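PDB 4JPQ: uncharacterized protein from Bacteroides uniformis, which is of unknown function but, as a carbohydrate-binding family 9 member, probably recognises sugars through a beta-rich domain. Local coordinates for residues K10-T15 and N30-Q35; E91-P96 and D100-F105; R112-G117 and R124-Q129. All coordinates share one frame; numbering follows the deposited sequence.

The three contacts compare the interior and the margins of a single beta-rich domain. Contact 2 is the buried one, a regular antiparallel hairpin whose backbone bonds are flanked by aromatic packing. Contact 3, partly buried, continues from it: strand 102-108 of contact 2 lies next to strand 113-118, and Asn104 bonds both Arg124 and Gln116, so a polar cluster joins the two. There the partner is an irregular loop, held by a few backbone bonds and a folded arginine. Contact 1, with its centre about 21 Å from that of contact 2, is small and peripheral; no hydrogen bond crosses it, and one buried valine, Val12, packs against an asparagine and an isoleucine.

Contact 1 of 3, residues K10-T15 and N30-Q35; sequences KKVMCT and NGIEFQ
Val12 presents both of its methyl branches to the side chain of Asn30, and this meeting is the closely fitted half of the contact. CG1 of Val12 lies 3.5 Å from Asn30 ND2, while CG2 of Val12 sits 3.9 Å from Asn30 CG, so the amide is met by the fork of the valine. The touch is van der Waals in kind: the amide finds its polar partner in the preceding helix, where ND2 donates to Leu26 O. The same valine also packs on Leu26. With an alanine in place of Val12, both methyl branches go, and the Asn30 amide would probably lose its apolar neighbour while a gap opened beside Leu26.

Between Asn30 and Ile32 the chain leaves helix 23-29 through a Schellman motif, with Gly31 at positive phi as its C-prime residue and Ile32 N bonded to Leu27 O. This turn sets Ile32 near the end of strand 6-11, which runs beside strand 50-57; Lys10, and Val12 just past the strand end, share backbone bonds with His57. Ile32 CG1 stands anti to its carbonyl carbon (chi1 -53°), and from there CD1 comes to 4.3 Å from Val12 CG2 and 3.9 Å from Lys10 CB. Here the packing thins toward solvent. Lys10 offers little beyond its CB, because the chain bends at chi2 (-77°) and again at chi4, carrying the ammonium group away from the 30-35 loop.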
loop_
_atom_site.group_PDB
_atom_site.type_symbol
_atom_site.label_atom_id
_atom_site.label_comp_id
_atom_site.label_asym_id
_atom_site.label_seq_id
_atom_site.Cartn_x
_atom_site.Cartn_y
_atom_site.Cartn_z
ATOM N N LYS A 10 -13.416 -5.353 6.887
ATOM C CA LYS A 10 -14.688 -6.060 6.654
ATOM C C LYS A 10 -14.537 -7.111 5.554
ATOM O O LYS A 10 -13.735 -6.927 4.633
ATOM C CB LYS A 10 -15.814 -5.080 6.275
ATOM C CG LYS A 10 -16.294 -4.139 7.381
ATOM C CD LYS A 10 -17.205 -4.851 8.382
ATOM C CE LYS A 10 -17.836 -3.907 9.396
ATOM N NZ LYS A 10 -16.850 -3.399 10.390
ATOM N N LYS A 11 -15.279 -8.219 5.675
ATOM C CA LYS A 11 -15.261 -9.283 4.663
ATOM C C LYS A 11 -16.286 -8.999 3.570
ATOM O O LYS A 11 -17.404 -8.584 3.859
ATOM C CB LYS A 11 -15.549 -10.681 5.235
ATOM C CG LYS A 11 -15.257 -11.788 4.208
ATOM C CD LYS A 11 -15.429 -13.212 4.695
ATOM C CE LYS A 11 -14.950 -14.166 3.601
ATOM N NZ LYS A 11 -15.125 -15.613 3.910
ATOM N N VAL A 12 -15.886 -9.283 2.332
ATOM C CA VAL A 12 -16.717 -9.176 1.136
ATOM C C VAL A 12 -16.757 -10.579 0.505
ATOM O O VAL A 12 -15.728 -11.244 0.434
ATOM C CB VAL A 12 -16.129 -8.108 0.200
ATOM C CG1 VAL A 12 -16.876 -8.058 -1.116
ATOM C CG2 VAL A 12 -16.161 -6.744 0.893
HETATM N N MSE A 13 -17.923 -10.979 0.004
HETATM C CA MSE A 13 -18.179 -12.338 -0.525
HETATM C C MSE A 13 -18.033 -12.426 -2.024
HETATM O O MSE A 13 -18.885 -11.923 -2.765
HETATM C CB MSE A 13 -19.607 -12.759 -0.167
HETATM C CG MSE A 13 -20.042 -12.486 1.271
HETATM SE SE MSE A 13 -19.101 -13.731 2.451
HETATM C CE MSE A 13 -19.445 -12.457 3.913
ATOM N N CYS A 14 -16.970 -13.089 -2.487
ATOM C CA CYS A 14 -16.653 -13.221 -3.913
ATOM C C CYS A 14 -16.363 -14.663 -4.235
ATOM O O CYS A 14 -15.490 -15.223 -3.588
ATOM C CB CYS A 14 -15.366 -12.458 -4.202
ATOM S SG CYS A 14 -15.337 -10.743 -3.699
ATOM N N THR A 15 -17.054 -15.260 -5.213
ATOM C CA THR A 15 -16.753 -16.652 -5.633
ATOM C C THR A 15 -15.369 -16.784 -6.289
ATOM O O THR A 15 -14.708 -17.812 -6.126
ATOM C CB THR A 15 -17.773 -17.220 -6.638
ATOM O OG1 THR A 15 -17.859 -16.367 -7.784
ATOM C CG2 THR A 15 -19.140 -17.382 -5.997
ATOM N N ASN A 30 -20.460 -2.817 -1.038
ATOM C CA ASN A 30 -20.439 -3.319 0.352
ATOM C C ASN A 30 -20.303 -2.228 1.440
ATOM O O ASN A 30 -20.226 -2.551 2.626
ATOM C CB ASN A 30 -19.380 -4.424 0.519
ATOM C CG ASN A 30 -19.702 -5.666 -0.295
ATOM O OD1 ASN A 30 -20.286 -6.640 0.221
ATOM N ND2 ASN A 30 -19.407 -5.615 -1.591
ATOM N N GLY A 31 -20.344 -0.956 1.042
ATOM C CA GLY A 31 -20.265 0.172 1.968
ATOM C C GLY A 31 -18.973 0.242 2.759
ATOM O O GLY A 31 -19.007 0.543 3.940
ATOM N N ILE A 32 -17.841 -0.018 2.104
ATOM C CA ILE A 32 -16.525 -0.018 2.760
ATOM C C ILE A 32 -16.035 1.423 2.824
ATOM O O ILE A 32 -15.749 2.000 1.798
ATOM C CB ILE A 32 -15.511 -0.934 2.020
ATOM C CG1 ILE A 32 -16.080 -2.353 1.823
ATOM C CG2 ILE A 32 -14.188 -0.996 2.776
ATOM C CD1 ILE A 32 -16.564 -3.051 3.090
ATOM N N GLU A 33 -15.925 1.979 4.031
ATOM C CA GLU A 33 -15.591 3.404 4.228
ATOM C C GLU A 33 -14.111 3.729 4.026
ATOM O O GLU A 33 -13.246 2.884 4.259
ATOM C CB GLU A 33 -15.951 3.858 5.661
ATOM C CG GLU A 33 -16.590 5.235 5.738
ATOM C CD GLU A 33 -18.057 5.230 5.328
ATOM O OE1 GLU A 33 -18.608 4.158 5.003
ATOM O OE2 GLU A 33 -18.674 6.312 5.340
ATOM N N PHE A 34 -13.839 4.980 3.648
ATOM C CA PHE A 34 -12.461 5.480 3.489
ATOM C C PHE A 34 -11.880 5.938 4.826
ATOM O O PHE A 34 -12.599 6.414 5.696
ATOM C CB PHE A 34 -12.364 6.619 2.464
ATOM C CG PHE A 34 -12.565 6.169 1.051
ATOM C CD1 PHE A 34 -11.535 5.523 0.367
ATOM C CD2 PHE A 34 -13.781 6.369 0.404
ATOM C CE1 PHE A 34 -11.715 5.084 -0.943
ATOM C CE2 PHE A 34 -13.968 5.931 -0.906
ATOM C CZ PHE A 34 -12.936 5.281 -1.580
ATOM N N GLN A 35 -10.568 5.782 4.952
ATOM C CA GLN A 35 -9.780 6.148 6.125
ATOM C C GLN A 35 -8.771 7.196 5.663
ATOM O O GLN A 35 -8.153 7.008 4.607
ATOM C CB GLN A 35 -8.985 4.926 6.628
ATOM C CG GLN A 35 -9.779 3.632 6.791
ATOM C CD GLN A 35 -10.918 3.780 7.765
ATOM O OE1 GLN A 35 -12.068 3.484 7.446
ATOM N NE2 GLN A 35 -10.611 4.277 8.953
#

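Contact 2 of 3, residues E91-P96 and D100-F105; sequences EFFVSP and DRYYNF
Phe105 N donates to Phe92 O at 2.7 Å in a nearly straight bond, with 171° at the hydrogen. The return bond, from Phe92 N to Phe105 O, measures 2.8 Å and completes an antiparallel hydrogen-bonded pair. Val94 and Tyr103 form the next such pair, again through two backbone bonds, which is the repeat expected of a regular beta hairpin. Past these paired residues, Ser95 takes over with its side chain: OG stands anti to the backbone N (chi1 172°) and donates to Arg101 O at 2.9 Å, tying the two arms together near the turn.

The non-hydrogen-bonded pair, Phe93 with Asn104, reveals what the side chains add. Asn104 CB rests over one face of the Phe93 ring, 3.3 Å from its centroid and only 9° off the ring normal, a CH-pi contact made by the aliphatic part of a polar residue. Beyond it OD1 accepts from Arg124 NH2, and ND2 is shared by Gln116 OE1 and Glu106 OE2. Tyr102 runs alongside Phe93, pointing the same way, its CE2 3.9 Å from Phe93 CD2. A molecule of 3-cyclohexyl-1-propylsulfonic acid, probably from the crystallisation liquor, lies about 5 Å from the Phe93 side chain, consistent with a pocket on this side.

The face bearing Phe92, Val94, Tyr103 and Phe105 is largely apolar, though Tyr103 OH bonds His169 and Gln168. Phe92 and Phe105 lie side by side, with CD2 of Phe92 3.9 Å from CD1 of Phe105, and Val94 CG1 approaches the edge of the Phe105 ring. Pro96 CG reaches the edge of the Tyr103 ring, 4.1 Å from CE1. Strand 178-186 flanks the hairpin along 89-95 and strand 113-118 flanks it along 102-108, while Phe92 and Phe105 pack on Ile161 of strand 152-162.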
loop_
_atom_site.group_PDB
_atom_site.type_symbol
_atom_site.label_atom_id
_atom_site.label_comp_id
_atom_site.label_asym_id
_atom_site.label_seq_id
_atom_site.Cartn_x
_atom_site.Cartn_y
_atom_site.Cartn_z
ATOM N N GLU A 91 1.893 3.019 -0.628
ATOM C CA GLU A 91 2.526 1.838 -0.054
ATOM C C GLU A 91 1.670 1.173 1.029
ATOM O O GLU A 91 0.877 1.835 1.696
ATOM C CB GLU A 91 3.896 2.224 0.536
ATOM C CG GLU A 91 4.822 3.016 -0.400
ATOM C CD GLU A 91 6.180 3.374 0.187
ATOM O OE1 GLU A 91 6.434 3.111 1.371
ATOM O OE2 GLU A 91 7.003 3.951 -0.544
ATOM N N PHE A 92 1.855 -0.144 1.164
ATOM C CA PHE A 92 1.214 -0.990 2.173
ATOM C C PHE A 92 2.288 -1.907 2.757
ATOM O O PHE A 92 2.900 -2.676 2.020
ATOM C CB PHE A 92 0.100 -1.832 1.541
ATOM C CG PHE A 92 -0.529 -2.852 2.479
ATOM C CD1 PHE A 92 -1.002 -2.476 3.739
ATOM C CD2 PHE A 92 -0.707 -4.182 2.077
ATOM C CE1 PHE A 92 -1.609 -3.401 4.587
ATOM C CE2 PHE A 92 -1.320 -5.108 2.916
ATOM C CZ PHE A 92 -1.769 -4.715 4.173
ATOM N N PHE A 93 2.526 -1.792 4.058
ATOM C CA PHE A 93 3.514 -2.607 4.779
ATOM C C PHE A 93 2.715 -3.470 5.747
ATOM O O PHE A 93 1.806 -2.954 6.393
ATOM C CB PHE A 93 4.484 -1.737 5.584
ATOM C CG PHE A 93 5.610 -1.112 4.780
ATOM C CD1 PHE A 93 5.376 -0.415 3.589
ATOM C CD2 PHE A 93 6.917 -1.141 5.274
ATOM C CE1 PHE A 93 6.427 0.181 2.888
ATOM C CE2 PHE A 93 7.962 -0.544 4.580
ATOM C CZ PHE A 93 7.719 0.112 3.381
ATOM N N VAL A 94 3.064 -4.754 5.877
ATOM C CA VAL A 94 2.289 -5.680 6.726
ATOM C C VAL A 94 3.072 -6.928 7.181
ATOM O O VAL A 94 3.819 -7.502 6.391
ATOM C CB VAL A 94 0.976 -6.087 5.986
ATOM C CG1 VAL A 94 1.258 -6.855 4.696
ATOM C CG2 VAL A 94 0.040 -6.886 6.876
ATOM N N SER A 95 2.882 -7.317 8.448
ATOM C CA SER A 95 3.462 -8.527 9.063
ATOM C C SER A 95 2.236 -9.408 9.341
ATOM O O SER A 95 1.385 -9.035 10.156
ATOM C CB SER A 95 4.215 -8.209 10.367
ATOM O OG SER A 95 4.611 -9.385 11.064
ATOM N N PRO A 96 2.152 -10.591 8.716
ATOM C CA PRO A 96 0.926 -11.366 8.827
ATOM C C PRO A 96 0.800 -12.443 9.913
ATOM O O PRO A 96 -0.323 -12.944 10.089
ATOM C CB PRO A 96 0.887 -12.037 7.463
ATOM C CG PRO A 96 2.326 -12.393 7.243
ATOM C CD PRO A 96 3.156 -11.360 7.961
ATOM N N ASP A 100 8.679 -11.539 13.350
ATOM C CA ASP A 100 9.417 -10.334 12.922
ATOM C C ASP A 100 9.468 -10.079 11.424
ATOM O O ASP A 100 9.817 -8.969 11.017
ATOM C CB ASP A 100 10.824 -10.321 13.522
ATOM C CG ASP A 100 10.809 -10.216 15.045
ATOM O OD1 ASP A 100 9.750 -9.903 15.643
ATOM O OD2 ASP A 100 11.877 -10.432 15.648
ATOM N N ARG A 101 9.129 -11.078 10.610
ATOM C CA ARG A 101 9.104 -10.893 9.169
ATOM C C ARG A 101 7.910 -10.024 8.762
ATOM O O ARG A 101 6.813 -10.136 9.335
ATOM C CB ARG A 101 9.016 -12.221 8.427
ATOM C CG ARG A 101 10.249 -13.099 8.514
ATOM C CD ARG A 101 10.049 -14.240 7.491
ATOM N NE ARG A 101 10.794 -15.491 7.713
ATOM C CZ ARG A 101 11.950 -15.855 7.133
ATOM N NH1 ARG A 101 12.616 -15.067 6.269
ATOM N NH2 ARG A 101 12.474 -17.049 7.444
ATOM N N TYR A 102 8.146 -9.140 7.796
ATOM C CA TYR A 102 7.099 -8.258 7.241
ATOM C C TYR A 102 7.325 -8.098 5.744
ATOM O O TYR A 102 8.398 -8.461 5.225
ATOM C CB TYR A 102 7.070 -6.870 7.921
ATOM C CG TYR A 102 8.221 -5.976 7.557
ATOM C CD1 TYR A 102 9.474 -6.109 8.180
ATOM C CD2 TYR A 102 8.080 -5.000 6.566
ATOM C CE1 TYR A 102 10.551 -5.291 7.824
ATOM C CE2 TYR A 102 9.151 -4.187 6.192
ATOM C CZ TYR A 102 10.374 -4.327 6.824
ATOM O OH TYR A 102 11.406 -3.515 6.453
ATOM N N TYR A 103 6.310 -7.533 5.094
ATOM C CA TYR A 103 6.305 -7.281 3.666
ATOM C C TYR A 103 5.997 -5.821 3.383
ATOM O O TYR A 103 5.302 -5.177 4.161
ATOM C CB TYR A 103 5.216 -8.112 3.009
ATOM C CG TYR A 103 5.411 -9.594 3.127
ATOM C CD1 TYR A 103 4.946 -10.299 4.241
ATOM C CD2 TYR A 103 6.043 -10.315 2.107
ATOM C CE1 TYR A 103 5.107 -11.682 4.336
ATOM C CE2 TYR A 103 6.208 -11.692 2.190
ATOM C CZ TYR A 103 5.739 -12.374 3.302
ATOM O OH TYR A 103 5.896 -13.735 3.396
ATOM N N ASN A 104 6.520 -5.312 2.275
ATOM C CA ASN A 104 6.219 -3.952 1.817
ATOM C C ASN A 104 5.802 -4.009 0.349
ATOM O O ASN A 104 6.541 -4.532 -0.488
ATOM C CB ASN A 104 7.381 -2.965 2.027
ATOM C CG ASN A 104 8.675 -3.424 1.397
ATOM O OD1 ASN A 104 9.108 -4.527 1.648
ATOM N ND2 ASN A 104 9.291 -2.585 0.568
ATOM N N PHE A 105 4.598 -3.508 0.073
ATOM C CA PHE A 105 4.029 -3.446 -1.259
ATOM C C PHE A 105 4.022 -1.973 -1.618
ATOM O O PHE A 105 3.233 -1.220 -1.056
ATOM C CB PHE A 105 2.599 -3.997 -1.264
ATOM C CG PHE A 105 2.508 -5.444 -0.897
ATOM C CD1 PHE A 105 2.472 -5.829 0.436
ATOM C CD2 PHE A 105 2.424 -6.421 -1.879
ATOM C CE1 PHE A 105 2.370 -7.164 0.779
ATOM C CE2 PHE A 105 2.327 -7.764 -1.536
ATOM C CZ PHE A 105 2.299 -8.135 -0.211
#

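Contact 3 of 3, residues R112-G117 and R124-Q129; sequences RLLIQG and RPTASQ. With SO4 (sulfate ion), chain E.
A bend at chi3 (51°) folds the Arg124 chain back over strand 113-118, so that Gly117 N lies over one face of the guanidinium and NH1 comes to 3.5 Å from Gln116 CB. The Gln116 chain, extended beyond CG, crosses it at about a right angle, amide and guanidinium planes 62° apart. The motif beneath is a loop returning to the strand it has just left, joined to it by a single beta bridge between Gln116 and Thr126.

Two backbone bonds frame that bridge: Ala127 N donates to Ile115 O at 2.9 Å and Gly117 N to Pro125 O at 3.1 Å. Thr126 OG1 adds a weak bond to Ile115 O, and Gln116 NE2 another weak one to Arg124 O, 3.3 Å long. Beside them the bridge gains an apolar touch, Ile115 CB meeting Ala127 CB at 3.8 Å.

Several groups fix the rotation of the arginine head. Besides its bond to Asn104, NH2 reaches Tyr102 O, NE bonds Gly118 O, and the Tyr102 ring makes a cation-pi contact.

Farther along, Ser128 is the N-cap of helix 129-134, whose first amides would favour an anion. A sulfate, probably from the crystallisation liquor, takes up this place, its O4 accepting from Gln129 N at 2.6 Å with 174° at the hydrogen.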
loop_
_atom_site.group_PDB
_atom_site.type_symbol
_atom_site.label_atom_id
_atom_site.label_comp_id
_atom_site.label_asym_id
_atom_site.label_seq_id
_atom_site.Cartn_x
_atom_site.Cartn_y
_atom_site.Cartn_z
ATOM N N ARG A 112 3.378 0.193 -11.650
ATOM C CA ARG A 112 4.612 -0.571 -11.413
ATOM C C ARG A 112 4.650 -0.860 -9.917
ATOM O O ARG A 112 4.431 0.065 -9.107
ATOM C CB ARG A 112 5.867 0.225 -11.760
ATOM C CG ARG A 112 6.043 0.691 -13.185
ATOM C CD ARG A 112 6.120 -0.441 -14.206
ATOM N NE ARG A 112 4.820 -0.685 -14.831
ATOM C CZ ARG A 112 4.256 0.084 -15.781
ATOM N NH1 ARG A 112 4.836 1.213 -16.234
ATOM N NH2 ARG A 112 3.065 -0.261 -16.268
ATOM N N LEU A 113 4.963 -2.109 -9.564
ATOM C CA LEU A 113 4.974 -2.573 -8.168
ATOM C C LEU A 113 6.310 -3.138 -7.711
ATOM O O LEU A 113 7.006 -3.816 -8.469
ATOM C CB LEU A 113 3.933 -3.677 -8.017
ATOM C CG LEU A 113 3.758 -4.485 -6.721
ATOM C CD1 LEU A 113 3.187 -3.633 -5.603
ATOM C CD2 LEU A 113 2.862 -5.688 -6.987
ATOM N N LEU A 114 6.613 -2.880 -6.442
ATOM C CA LEU A 114 7.779 -3.406 -5.735
ATOM C C LEU A 114 7.259 -4.157 -4.509
ATOM O O LEU A 114 6.373 -3.642 -3.792
ATOM C CB LEU A 114 8.680 -2.274 -5.255
ATOM C CG LEU A 114 9.784 -2.590 -4.227
ATOM C CD1 LEU A 114 10.903 -3.374 -4.871
ATOM C CD2 LEU A 114 10.328 -1.321 -3.603
ATOM N N ILE A 115 7.807 -5.354 -4.282
ATOM C CA ILE A 115 7.508 -6.146 -3.091
ATOM C C ILE A 115 8.812 -6.687 -2.528
ATOM O O ILE A 115 9.616 -7.229 -3.279
ATOM C CB ILE A 115 6.613 -7.385 -3.338
ATOM C CG1 ILE A 115 5.366 -7.059 -4.146
ATOM C CG2 ILE A 115 6.184 -7.997 -1.996
ATOM C CD1 ILE A 115 4.561 -8.291 -4.539
ATOM N N GLN A 116 9.018 -6.529 -1.225
ATOM C CA GLN A 116 10.112 -7.208 -0.538
ATOM C C GLN A 116 9.519 -7.928 0.664
ATOM O O GLN A 116 8.378 -7.644 1.078
ATOM C CB GLN A 116 11.197 -6.270 -0.065
ATOM C CG GLN A 116 11.933 -5.464 -1.109
ATOM C CD GLN A 116 12.547 -4.228 -0.472
ATOM O OE1 GLN A 116 11.890 -3.183 -0.320
ATOM N NE2 GLN A 116 13.787 -4.351 -0.055
ATOM N N GLY A 117 10.291 -8.867 1.199
ATOM C CA GLY A 117 9.896 -9.668 2.366
ATOM C C GLY A 117 11.082 -9.966 3.266
ATOM O O GLY A 117 12.205 -10.104 2.783
ATOM N N ARG A 124 16.290 -7.953 2.902
ATOM C CA ARG A 124 14.915 -8.347 2.637
ATOM C C ARG A 124 14.785 -8.518 1.129
ATOM O O ARG A 124 14.659 -7.521 0.423
ATOM C CB ARG A 124 13.964 -7.290 3.178
ATOM C CG ARG A 124 14.038 -7.168 4.695
ATOM C CD ARG A 124 13.029 -6.205 5.289
ATOM N NE ARG A 124 11.664 -6.471 4.831
ATOM C CZ ARG A 124 11.033 -5.847 3.831
ATOM N NH1 ARG A 124 11.615 -4.869 3.108
ATOM N NH2 ARG A 124 9.785 -6.220 3.539
ATOM N N PRO A 125 14.819 -9.780 0.622
ATOM C CA PRO A 125 14.782 -9.928 -0.828
ATOM C C PRO A 125 13.516 -9.427 -1.507
ATOM O O PRO A 125 12.452 -9.326 -0.904
ATOM C CB PRO A 125 14.954 -11.439 -1.045
ATOM C CG PRO A 125 14.514 -12.046 0.218
ATOM C CD PRO A 125 15.008 -11.098 1.257
ATOM N N THR A 126 13.698 -9.105 -2.775
ATOM C CA THR A 126 12.659 -8.620 -3.639
ATOM C C THR A 126 11.873 -9.864 -4.116
ATOM O O THR A 126 12.424 -10.960 -4.185
ATOM C CB THR A 126 13.303 -7.777 -4.775
ATOM O OG1 THR A 126 12.410 -6.744 -5.158
ATOM C CG2 THR A 126 13.776 -8.622 -6.006
ATOM N N ALA A 127 10.600 -9.698 -4.436
ATOM C CA ALA A 127 9.757 -10.819 -4.889
ATOM C C ALA A 127 10.046 -11.265 -6.327
ATOM O O ALA A 127 10.538 -10.482 -7.148
ATOM C CB ALA A 127 8.290 -10.454 -4.754
ATOM N N SER A 128 9.698 -12.514 -6.625
ATOM C CA SER A 128 9.854 -13.063 -7.970
ATOM C C SER A 128 8.731 -12.585 -8.909
ATOM O O SER A 128 7.698 -12.078 -8.460
ATOM C CB SER A 128 9.856 -14.596 -7.931
ATOM O OG SER A 128 8.617 -15.104 -7.458
ATOM N N GLN A 129 8.949 -12.771 -10.213
ATOM C CA GLN A 129 7.972 -12.441 -11.273
ATOM C C GLN A 129 6.640 -13.142 -11.030
ATOM O O GLN A 129 5.587 -12.512 -11.165
ATOM C CB GLN A 129 8.495 -12.827 -12.687
ATOM C CG GLN A 129 9.640 -11.979 -13.248
ATOM C CD GLN A 129 9.311 -10.487 -13.342
ATOM O OE1 GLN A 129 8.146 -10.089 -13.460
ATOM N NE2 GLN A 129 10.339 -9.655 -13.286
HETATM S S SO4 E . 12.743 -14.059 -10.726
HETATM O O1 SO4 E . 13.567 -12.879 -11.098
HETATM O O2 SO4 E . 12.929 -15.154 -11.716
HETATM O O3 SO4 E . 13.103 -14.476 -9.333
HETATM O O4 SO4 E . 11.315 -13.703 -10.807
#